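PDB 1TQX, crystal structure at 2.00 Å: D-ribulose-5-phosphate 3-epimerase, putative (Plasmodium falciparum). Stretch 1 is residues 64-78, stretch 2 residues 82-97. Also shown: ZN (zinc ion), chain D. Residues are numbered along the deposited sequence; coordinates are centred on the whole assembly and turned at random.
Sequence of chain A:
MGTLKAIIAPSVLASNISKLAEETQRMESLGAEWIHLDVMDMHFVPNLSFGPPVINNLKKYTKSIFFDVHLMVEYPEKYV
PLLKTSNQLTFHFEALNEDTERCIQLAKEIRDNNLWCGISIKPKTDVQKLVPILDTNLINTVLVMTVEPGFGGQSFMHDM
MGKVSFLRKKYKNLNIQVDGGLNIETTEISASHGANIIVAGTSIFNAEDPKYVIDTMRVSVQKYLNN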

# COMPACT_ATOMS: atom_id res chain seq x y z
N SER A 64 -8.66 3.21 15.90
CA SER A 64 -7.57 4.06 15.44
C SER A 64 -6.85 3.62 14.16
O SER A 64 -6.15 4.43 13.56
N ILE A 65 -7.03 2.38 13.73
CA ILE A 65 -6.31 1.92 12.55
C ILE A 65 -6.53 2.77 11.29
O ILE A 65 -7.65 3.11 10.93
N PHE A 66 -5.41 3.11 10.65
CA PHE A 66 -5.32 3.93 9.43
C PHE A 66 -5.80 3.15 8.19
O PHE A 66 -5.31 2.06 7.91
N PHE A 67 -6.74 3.73 7.45
CA PHE A 67 -7.27 3.08 6.25
C PHE A 67 -6.42 3.39 5.02
O PHE A 67 -6.46 4.50 4.48
N ASP A 68 -5.65 2.40 4.58
CA ASP A 68 -4.77 2.55 3.43
C ASP A 68 -5.36 1.78 2.24
O ASP A 68 -5.27 0.56 2.16
N VAL A 69 -5.96 2.53 1.32
CA VAL A 69 -6.62 1.94 0.15
C VAL A 69 -5.77 1.94 -1.11
O VAL A 69 -5.37 2.99 -1.61
N HIS A 70 -5.50 0.74 -1.63
CA HIS A 70 -4.71 0.58 -2.85
C HIS A 70 -5.69 0.36 -3.99
O HIS A 70 -6.30 -0.70 -4.11
N LEU A 71 -5.84 1.38 -4.84
CA LEU A 71 -6.77 1.32 -5.96
C LEU A 71 -6.16 0.71 -7.22
O LEU A 71 -5.56 1.41 -8.03
N MET A 72 -6.30 -0.60 -7.38
CA MET A 72 -5.81 -1.28 -8.57
C MET A 72 -7.02 -1.32 -9.50
O MET A 72 -7.59 -2.38 -9.77
N VAL A 73 -7.41 -0.14 -9.96
CA VAL A 73 -8.59 0.00 -10.81
C VAL A 73 -8.40 1.03 -11.91
O VAL A 73 -7.47 1.84 -11.87
N GLU A 74 -9.29 0.97 -12.90
CA GLU A 74 -9.27 1.95 -13.98
C GLU A 74 -10.12 3.09 -13.41
O GLU A 74 -10.95 2.86 -12.53
N TYR A 75 -9.91 4.31 -13.91
CA TYR A 75 -10.67 5.46 -13.45
C TYR A 75 -10.63 5.67 -11.94
O TYR A 75 -11.67 5.83 -11.30
N PRO A 76 -9.43 5.67 -11.34
CA PRO A 76 -9.35 5.86 -9.88
C PRO A 76 -10.00 7.16 -9.38
O PRO A 76 -10.40 7.24 -8.22
N GLU A 77 -10.10 8.16 -10.25
CA GLU A 77 -10.72 9.43 -9.88
C GLU A 77 -12.16 9.23 -9.38
O GLU A 77 -12.64 9.95 -8.50
N LYS A 78 -12.85 8.23 -9.92
CA LYS A 78 -14.24 7.95 -9.52
C LYS A 78 -14.38 7.45 -8.09
O LYS A 78 -15.46 7.53 -7.50
N LEU A 82 -16.09 8.48 -3.03
CA LEU A 82 -16.69 7.32 -2.38
C LEU A 82 -15.89 6.81 -1.17
O LEU A 82 -16.34 5.91 -0.47
N LEU A 83 -14.72 7.39 -0.93
CA LEU A 83 -13.88 6.92 0.17
C LEU A 83 -13.38 8.06 1.07
O LEU A 83 -12.23 8.04 1.53
N LYS A 84 -14.25 9.04 1.31
CA LYS A 84 -13.88 10.19 2.13
C LYS A 84 -13.49 9.83 3.57
O LYS A 84 -12.75 10.58 4.20
N THR A 85 -14.00 8.72 4.09
CA THR A 85 -13.67 8.35 5.46
C THR A 85 -12.37 7.55 5.60
O THR A 85 -11.97 7.23 6.72
N SER A 86 -11.71 7.23 4.48
CA SER A 86 -10.45 6.50 4.54
C SER A 86 -9.31 7.47 4.87
O SER A 86 -9.56 8.65 5.11
N ASN A 87 -8.07 6.99 4.89
CA ASN A 87 -6.93 7.85 5.23
C ASN A 87 -5.96 8.13 4.08
O ASN A 87 -5.45 9.25 3.96
N GLN A 88 -5.68 7.12 3.27
CA GLN A 88 -4.82 7.32 2.11
C GLN A 88 -5.38 6.57 0.93
O GLN A 88 -5.86 5.45 1.07
N LEU A 89 -5.34 7.22 -0.23
CA LEU A 89 -5.80 6.61 -1.47
C LEU A 89 -4.58 6.52 -2.37
O LEU A 89 -3.93 7.54 -2.65
N THR A 90 -4.25 5.31 -2.81
CA THR A 90 -3.10 5.09 -3.68
C THR A 90 -3.59 4.62 -5.05
O THR A 90 -4.25 3.59 -5.15
N PHE A 91 -3.27 5.39 -6.09
CA PHE A 91 -3.69 5.00 -7.43
C PHE A 91 -2.46 4.59 -8.25
O PHE A 91 -1.33 4.87 -7.85
N HIS A 92 -2.69 3.93 -9.38
CA HIS A 92 -1.59 3.49 -10.22
C HIS A 92 -1.18 4.47 -11.30
O HIS A 92 -2.02 5.03 -12.00
N PHE A 93 0.13 4.67 -11.41
CA PHE A 93 0.71 5.56 -12.41
C PHE A 93 0.21 5.07 -13.77
O PHE A 93 -0.12 5.87 -14.65
N GLU A 94 0.14 3.75 -13.93
CA GLU A 94 -0.30 3.15 -15.19
C GLU A 94 -1.78 3.35 -15.49
O GLU A 94 -2.19 3.35 -16.65
N ALA A 95 -2.59 3.52 -14.45
CA ALA A 95 -4.02 3.71 -14.64
C ALA A 95 -4.30 5.03 -15.35
O ALA A 95 -5.34 5.19 -16.00
N LEU A 96 -3.38 5.98 -15.22
CA LEU A 96 -3.52 7.28 -15.87
C LEU A 96 -2.57 7.39 -17.06
O LEU A 96 -2.07 8.48 -17.37
N ASN A 97 -2.31 6.26 -17.70
CA ASN A 97 -1.44 6.21 -18.87
C ASN A 97 -0.06 6.83 -18.68
O ASN A 97 0.52 7.38 -19.62

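Two neighbouring parallel strands, 66-72 and 88-92, pair through their backbones and sort their side chains into a polar, zinc-linked face and an apolar one. On the polar face, Asp68 (t), Gln88 (t), His70 (t) and Thr90 (m) lie together. Gln88 NE2 donates to Asp68 OD1 at 3.0 Å, while a water bridges the same Asp68 OD1 (2.8 Å) to Thr90 OG1 (2.7 Å), so one carboxylate oxygen serves two partners. The His70 ring binds the zinc ion through ND1 at 2.3 Å, which leaves its NE2 free to donate to His92 NE2 at 2.7 Å; the two rings meet rim to rim. His92 (m) is held in turn by Glu94, with ND1 donating to Glu94 OE1 at 3.0 Å.

The opposite face is hydrophobic. Val69 (t) packs its CB 3.9 Å from Leu89 CD2, and Leu71 (m) sets CD2 4.2 Å from Leu83 CD1. Past the strand, Pro76 points toward stretch 2, its CB 3.7 Å from Phe91 CB and its CG 3.5 Å from Leu96 CD1. A second water ties Leu71 O (2.7 Å) and Val73 O (3.0 Å) to His92 N (3.0 Å), near where the strands end. At the other end, Asn87 CB sits over the Phe66 ring, 3.3 Å from its centroid.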

# COMPACT_ATOMS: atom_id res chain seq x y z
CB SER A 64 -6.52 4.19 16.55
OG SER A 64 -7.09 4.75 17.72
CB ILE A 65 -6.60 0.42 12.29
CG1 ILE A 65 -5.45 -0.17 11.46
CG2 ILE A 65 -7.94 0.24 11.59
CD1 ILE A 65 -5.34 -1.69 11.55
CB PHE A 66 -3.85 4.34 9.28
CG PHE A 66 -3.56 5.32 8.18
CD1 PHE A 66 -3.33 6.66 8.47
CD2 PHE A 66 -3.37 4.88 6.87
CE1 PHE A 66 -2.90 7.55 7.48
CE2 PHE A 66 -2.93 5.76 5.87
CZ PHE A 66 -2.70 7.10 6.18
CB PHE A 67 -8.73 3.52 6.01
CG PHE A 67 -9.75 2.67 6.74
CD1 PHE A 67 -9.57 2.32 8.08
CD2 PHE A 67 -10.90 2.25 6.09
CE1 PHE A 67 -10.54 1.55 8.75
CE2 PHE A 67 -11.87 1.48 6.75
CZ PHE A 67 -11.69 1.13 8.08
CB ASP A 68 -3.38 2.03 3.83
CG ASP A 68 -2.40 2.02 2.69
OD1 ASP A 68 -2.40 2.96 1.87
OD2 ASP A 68 -1.61 1.05 2.63
CB VAL A 69 -7.96 2.66 -0.16
CG1 VAL A 69 -8.73 1.90 -1.23
CG2 VAL A 69 -8.79 2.79 1.12
CB HIS A 70 -3.77 -0.63 -2.71
CG HIS A 70 -2.90 -0.86 -3.91
ND1 HIS A 70 -2.02 -1.92 -3.99
CD2 HIS A 70 -2.79 -0.18 -5.08
CE1 HIS A 70 -1.41 -1.88 -5.16
NE2 HIS A 70 -1.85 -0.84 -5.84
CB LEU A 71 -7.29 2.73 -6.28
CG LEU A 71 -8.04 3.41 -5.12
CD1 LEU A 71 -8.19 4.91 -5.41
CD2 LEU A 71 -9.40 2.75 -4.94
CB MET A 72 -5.35 -2.70 -8.25
CG MET A 72 -4.02 -2.74 -7.50
SD MET A 72 -3.54 -4.40 -6.94
CE MET A 72 -4.12 -4.35 -5.25
CB VAL A 73 -9.79 0.50 -9.98
CG1 VAL A 73 -10.09 -0.46 -8.83
CG2 VAL A 73 -9.50 1.90 -9.44
CB GLU A 74 -9.95 1.41 -15.25
CG GLU A 74 -9.43 0.08 -15.76
CD GLU A 74 -9.96 -0.28 -17.15
OE1 GLU A 74 -11.17 -0.07 -17.40
OE2 GLU A 74 -9.17 -0.78 -17.98
CB TYR A 75 -12.14 5.31 -13.89
CG TYR A 75 -12.31 4.94 -15.34
CD1 TYR A 75 -11.90 5.80 -16.36
CD2 TYR A 75 -12.88 3.72 -15.70
CE1 TYR A 75 -12.06 5.46 -17.70
CE2 TYR A 75 -13.04 3.37 -17.05
CZ TYR A 75 -12.63 4.25 -18.03
OH TYR A 75 -12.79 3.92 -19.37
CB PRO A 76 -7.85 5.82 -9.61
CG PRO A 76 -7.26 6.35 -10.89
CD PRO A 76 -8.09 5.62 -11.93
CB GLU A 77 -10.71 10.38 -11.09
CG GLU A 77 -11.39 9.81 -12.34
CD GLU A 77 -10.44 9.05 -13.28
OE1 GLU A 77 -9.32 8.68 -12.86
OE2 GLU A 77 -10.83 8.82 -14.45
CB LYS A 78 -14.85 6.89 -10.45
CG LYS A 78 -15.00 7.32 -11.89
CD LYS A 78 -15.65 6.20 -12.70
CE LYS A 78 -15.82 6.59 -14.15
NZ LYS A 78 -16.49 5.50 -14.91
CB LEU A 82 -16.83 6.18 -3.39
CG LEU A 82 -17.52 6.50 -4.72
CD1 LEU A 82 -17.45 5.29 -5.65
CD2 LEU A 82 -18.97 6.89 -4.46
CB LEU A 83 -12.69 6.14 -0.40
CG LEU A 83 -13.04 4.85 -1.16
CD1 LEU A 83 -11.87 4.42 -2.04
CD2 LEU A 83 -13.41 3.74 -0.16
CB LYS A 84 -15.03 11.20 2.18
CG LYS A 84 -15.42 11.84 0.85
CD LYS A 84 -16.47 12.93 1.09
CE LYS A 84 -17.03 13.49 -0.20
NZ LYS A 84 -17.98 12.55 -0.88
CB THR A 85 -14.82 7.55 6.14
OG1 THR A 85 -15.03 6.31 5.44
CG2 THR A 85 -16.11 8.37 6.15
CB SER A 86 -10.18 5.78 3.21
OG SER A 86 -11.03 4.65 3.09
CB ASN A 87 -6.18 7.25 6.42
CG ASN A 87 -6.96 7.39 7.71
OD1 ASN A 87 -7.10 8.49 8.25
ND2 ASN A 87 -7.49 6.28 8.20
CB GLN A 88 -3.39 6.82 2.36
CG GLN A 88 -2.54 6.85 1.09
CD GLN A 88 -1.06 6.60 1.34
OE1 GLN A 88 -0.26 7.54 1.35
NE2 GLN A 88 -0.69 5.35 1.56
CB LEU A 89 -6.89 7.45 -2.14
CG LEU A 89 -8.19 7.69 -1.37
CD1 LEU A 89 -9.19 8.41 -2.30
CD2 LEU A 89 -8.77 6.37 -0.87
CB THR A 90 -2.16 4.02 -3.08
OG1 THR A 90 -1.64 4.50 -1.83
CG2 THR A 90 -1.00 3.71 -4.03
CB PHE A 91 -4.45 6.15 -8.12
CG PHE A 91 -3.62 7.38 -8.37
CD1 PHE A 91 -2.88 7.51 -9.55
CD2 PHE A 91 -3.60 8.42 -7.45
CE1 PHE A 91 -2.13 8.66 -9.80
CE2 PHE A 91 -2.85 9.58 -7.69
CZ PHE A 91 -2.12 9.70 -8.87
CB HIS A 92 -1.93 2.13 -10.86
CG HIS A 92 -1.50 0.96 -10.02
ND1 HIS A 92 -0.24 0.41 -10.09
CD2 HIS A 92 -2.14 0.31 -9.02
CE1 HIS A 92 -0.11 -0.52 -9.17
NE2 HIS A 92 -1.25 -0.60 -8.50
CB PHE A 93 2.25 5.45 -12.31
CG PHE A 93 3.02 6.34 -13.26
CD1 PHE A 93 2.84 7.72 -13.27
CD2 PHE A 93 3.99 5.79 -14.10
CE1 PHE A 93 3.62 8.54 -14.09
CE2 PHE A 93 4.77 6.61 -14.92
CZ PHE A 93 4.59 7.98 -14.91
CB GLU A 94 0.02 1.65 -15.21
CG GLU A 94 1.49 1.31 -14.97
CD GLU A 94 1.83 1.21 -13.50
OE1 GLU A 94 0.94 1.47 -12.67
OE2 GLU A 94 2.99 0.88 -13.17
CB ALA A 95 -4.74 3.67 -13.29
CB LEU A 96 -3.24 8.41 -14.87
CG LEU A 96 -4.43 8.87 -14.03
CD1 LEU A 96 -5.04 7.68 -13.32
CD2 LEU A 96 -4.00 9.94 -13.02
CB ASN A 97 -2.16 6.87 -20.06
CG ASN A 97 -3.41 6.11 -20.47
OD1 ASN A 97 -4.26 6.64 -21.19
ND2 ASN A 97 -3.51 4.87 -20.03
ZN ZN D . -1.88 -3.41 -2.25
O HOH W 1 -0.99 2.29 -0.45
O HOH W 2 -5.50 3.23 -10.06
O HOH W 3 -8.08 4.71 -15.90